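Local coordinates for NikO protein (Streptomyces tendae, PDB 4FQD) that is an enolpyruvyl transferase essential in nikkomycin biosynthesis, moving the enolpyruvyl group of phosphoenolpyruvate probably onto a uridine nucleotide, at residues A185-P190 with M335-F340. The protein carries 4 engineered substitutions. Sequence-based numbering, arbitrary orientation.
Sequences ALMSGP and MSRGVF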
ATOM      1  N   ALA A 185     -13.320   2.466  -2.664  1.00 12.08           N
ATOM      2  CA  ALA A 185     -12.724   1.321  -3.344  1.00 12.17           C
ATOM      3  C   ALA A 185     -11.924   0.460  -2.376  1.00 13.79           C
ATOM      4  O   ALA A 185     -11.974  -0.771  -2.431  1.00  9.84           O
ATOM      5  CB  ALA A 185     -11.845   1.783  -4.496  1.00 10.29           C
ATOM      6  N   LEU A 186     -11.185   1.114  -1.487  1.00  9.87           N
ATOM      7  CA  LEU A 186     -10.373   0.413  -0.504  1.00 13.26           C
ATOM      8  C   LEU A 186     -11.243  -0.078   0.648  1.00 13.02           C
ATOM      9  O   LEU A 186     -10.851  -0.977   1.395  1.00 11.99           O
ATOM     10  CB  LEU A 186      -9.271   1.333   0.025  1.00 13.65           C
ATOM     11  CG  LEU A 186      -8.072   0.659   0.693  1.00 18.16           C
ATOM     12  CD1 LEU A 186      -7.248  -0.100  -0.338  1.00  9.10           C
ATOM     13  CD2 LEU A 186      -7.213   1.679   1.426  1.00 12.16           C
ATOM     14  N   MET A 187     -12.429   0.516   0.771  1.00 14.22           N
ATOM     15  CA  MET A 187     -13.352   0.231   1.868  1.00 10.98           C
ATOM     16  C   MET A 187     -12.677   0.436   3.218  1.00 11.02           C
ATOM     17  O   MET A 187     -12.656  -0.464   4.056  1.00 12.44           O
ATOM     18  CB  MET A 187     -13.916  -1.189   1.766  1.00 14.13           C
ATOM     19  CG  MET A 187     -14.704  -1.458   0.496  1.00 19.52           C
ATOM     20  SD  MET A 187     -15.553  -3.046   0.558  1.00 27.02           S
ATOM     21  CE  MET A 187     -16.398  -3.045  -1.017  1.00 13.22           C
ATOM     22  N   SER A 188     -12.122   1.626   3.418  1.00 14.23           N
ATOM     23  CA  SER A 188     -11.385   1.926   4.641  1.00 13.72           C
ATOM     24  C   SER A 188     -11.676   3.336   5.141  1.00 12.58           C
ATOM     25  O   SER A 188     -11.877   4.260   4.353  1.00 12.69           O
ATOM     26  CB  SER A 188      -9.882   1.745   4.415  1.00  8.90           C
ATOM     27  OG  SER A 188      -9.153   1.998   5.601  1.00 14.58           O
ATOM     28  N   GLY A 189     -11.695   3.493   6.460  1.00 12.71           N
ATOM     29  CA  GLY A 189     -11.948   4.784   7.069  1.00 15.41           C
ATOM     30  C   GLY A 189     -12.057   4.696   8.578  1.00 16.93           C
ATOM     31  O   GLY A 189     -12.329   3.626   9.123  1.00 17.67           O
ATOM     32  N   PRO A 190     -11.849   5.827   9.265  1.00 19.42           N
ATOM     33  CA  PRO A 190     -11.914   5.877  10.729  1.00 22.53           C
ATOM     34  C   PRO A 190     -13.347   5.797  11.261  1.00 20.96           C
ATOM     35  O   PRO A 190     -13.543   5.494  12.438  1.00 18.23           O
ATOM     36  CB  PRO A 190     -11.303   7.241  11.053  1.00 24.80           C
ATOM     37  CG  PRO A 190     -11.609   8.072   9.855  1.00 19.62           C
ATOM     38  CD  PRO A 190     -11.525   7.140   8.679  1.00 18.91           C
ATOM     39  N   MET A 335      -5.498  -1.087   6.669  1.00 13.10           N
ATOM     40  CA  MET A 335      -6.843  -0.712   6.246  1.00 12.53           C
ATOM     41  C   MET A 335      -7.919  -1.485   7.004  1.00 13.59           C
ATOM     42  O   MET A 335      -7.627  -2.454   7.704  1.00 12.53           O
ATOM     43  CB  MET A 335      -7.000  -0.922   4.739  1.00 11.77           C
ATOM     44  CG  MET A 335      -6.676  -2.332   4.282  1.00 12.42           C
ATOM     45  SD  MET A 335      -6.728  -2.526   2.493  1.00 20.42           S
ATOM     46  CE  MET A 335      -6.444  -4.288   2.343  1.00 13.28           C
ATOM     47  N   SER A 336      -9.165  -1.045   6.852  1.00  9.98           N
ATOM     48  CA  SER A 336     -10.292  -1.629   7.570  1.00 11.64           C
ATOM     49  C   SER A 336     -10.498  -3.104   7.232  1.00 12.98           C
ATOM     50  O   SER A 336     -10.736  -3.926   8.118  1.00  8.70           O
ATOM     51  CB  SER A 336     -11.571  -0.841   7.283  1.00 15.05           C
ATOM     52  OG  SER A 336     -11.433   0.515   7.673  1.00 13.35           O
ATOM     53  N   ARG A 337     -10.408  -3.436   5.948  1.00 11.05           N
ATOM     54  CA  ARG A 337     -10.534  -4.822   5.516  1.00  9.34           C
ATOM     55  C   ARG A 337      -9.166  -5.437   5.248  1.00 12.86           C
ATOM     56  O   ARG A 337      -9.006  -6.261   4.349  1.00 16.06           O
ATOM     57  CB  ARG A 337     -11.424  -4.927   4.277  1.00 13.48           C
ATOM     58  CG  ARG A 337     -12.859  -4.503   4.522  1.00  9.38           C
ATOM     59  CD  ARG A 337     -13.772  -4.997   3.419  1.00 14.12           C
ATOM     60  NE  ARG A 337     -15.177  -4.761   3.734  1.00 17.53           N
ATOM     61  CZ  ARG A 337     -16.191  -5.292   3.062  1.00 17.05           C
ATOM     62  NH1 ARG A 337     -15.957  -6.095   2.033  1.00  9.30           N
ATOM     63  NH2 ARG A 337     -17.439  -5.023   3.420  1.00 14.58           N
ATOM     64  N   GLY A 338      -8.181  -5.027   6.039  1.00 15.94           N
ATOM     65  CA  GLY A 338      -6.837  -5.558   5.927  1.00 10.03           C
ATOM     66  C   GLY A 338      -6.117  -5.537   7.260  1.00 11.50           C
ATOM     67  O   GLY A 338      -6.694  -5.882   8.292  1.00 15.77           O
ATOM     68  N   VAL A 339      -4.853  -5.129   7.236  1.00 11.11           N
ATOM     69  CA  VAL A 339      -4.042  -5.058   8.445  1.00 12.68           C
ATOM     70  C   VAL A 339      -4.577  -3.999   9.403  1.00 13.77           C
ATOM     71  O   VAL A 339      -4.874  -2.875   8.995  1.00 12.39           O
ATOM     72  CB  VAL A 339      -2.573  -4.738   8.110  1.00 12.55           C
ATOM     73  CG1 VAL A 339      -1.737  -4.670   9.380  1.00 12.59           C
ATOM     74  CG2 VAL A 339      -2.016  -5.778   7.157  1.00 15.63           C
ATOM     75  N   PHE A 340      -4.703  -4.367  10.675  1.00 14.98           N
ATOM     76  CA  PHE A 340      -5.151  -3.436  11.704  1.00 12.68           C
ATOM     77  C   PHE A 340      -4.211  -2.244  11.828  1.00 14.55           C
ATOM     78  O   PHE A 340      -3.017  -2.347  11.552  1.00 15.23           O
ATOM     79  CB  PHE A 340      -5.261  -4.138  13.059  1.00 14.24           C
ATOM     80  CG  PHE A 340      -6.558  -4.861  13.265  1.00 15.98           C
ATOM     81  CD1 PHE A 340      -7.723  -4.156  13.519  1.00 12.46           C
ATOM     82  CD2 PHE A 340      -6.610  -6.244  13.222  1.00 15.14           C
ATOM     83  CE1 PHE A 340      -8.918  -4.817  13.715  1.00 15.86           C
ATOM     84  CE2 PHE A 340      -7.803  -6.910  13.418  1.00 17.47           C
ATOM     85  CZ  PHE A 340      -8.959  -6.196  13.667  1.00 17.42           C
TER
HETATM   86  O   HOH W   1      -9.930  -1.918   3.687  1.00  9.56           O
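Two loops of the inverse alpha/beta barrel fold meet here, 185-190 and the type I beta turn M335-G338. Two hydrogen bonds join S188 and G189 to S336. The amide of S336 donates to S188 OG at 3.3 Å with an N-H...O angle of 152°, while G189 N donates to S336 OG at 3.2 Å, an angle of 158°. With S188 OG anti to its own backbone N (chi1 -178°), the hydroxyl reaches this amide, and it also bonds to A363 O. A water links the loops again, donating to L186 O at 2.6 Å and accepting from R337 N at 2.8 Å. On the apolar side, L186 and M335 cross at about a right angle, L186 CD1 lying 3.8 Å from M335 SD. M187 instead sets its sulphur over the centre of one face of the R337 guanidinium, 3.3 Å above the plane; M187 SD is 3.4 Å from both R337 CZ and R337 NH1. R337 NH2 also forms a salt bridge with E241 and a hydrogen bond with Y192 OH, which would help fix the plane under the sulphur. An alanine at R337 would probably deprive E241 of its charged mate and leave the M187 sulphur without the flat group it packs on. Both loops lie at the interface with the second subunit, whose R390 donates to A185 O and whose Y359 packs on M335. Loop 185-190 runs from strand 174-176 to helix 192-204 and loop 335-340 from strand 331-334 to helix 344-351, with V339 packed on helix 298-307 and F340 on helix 265-278.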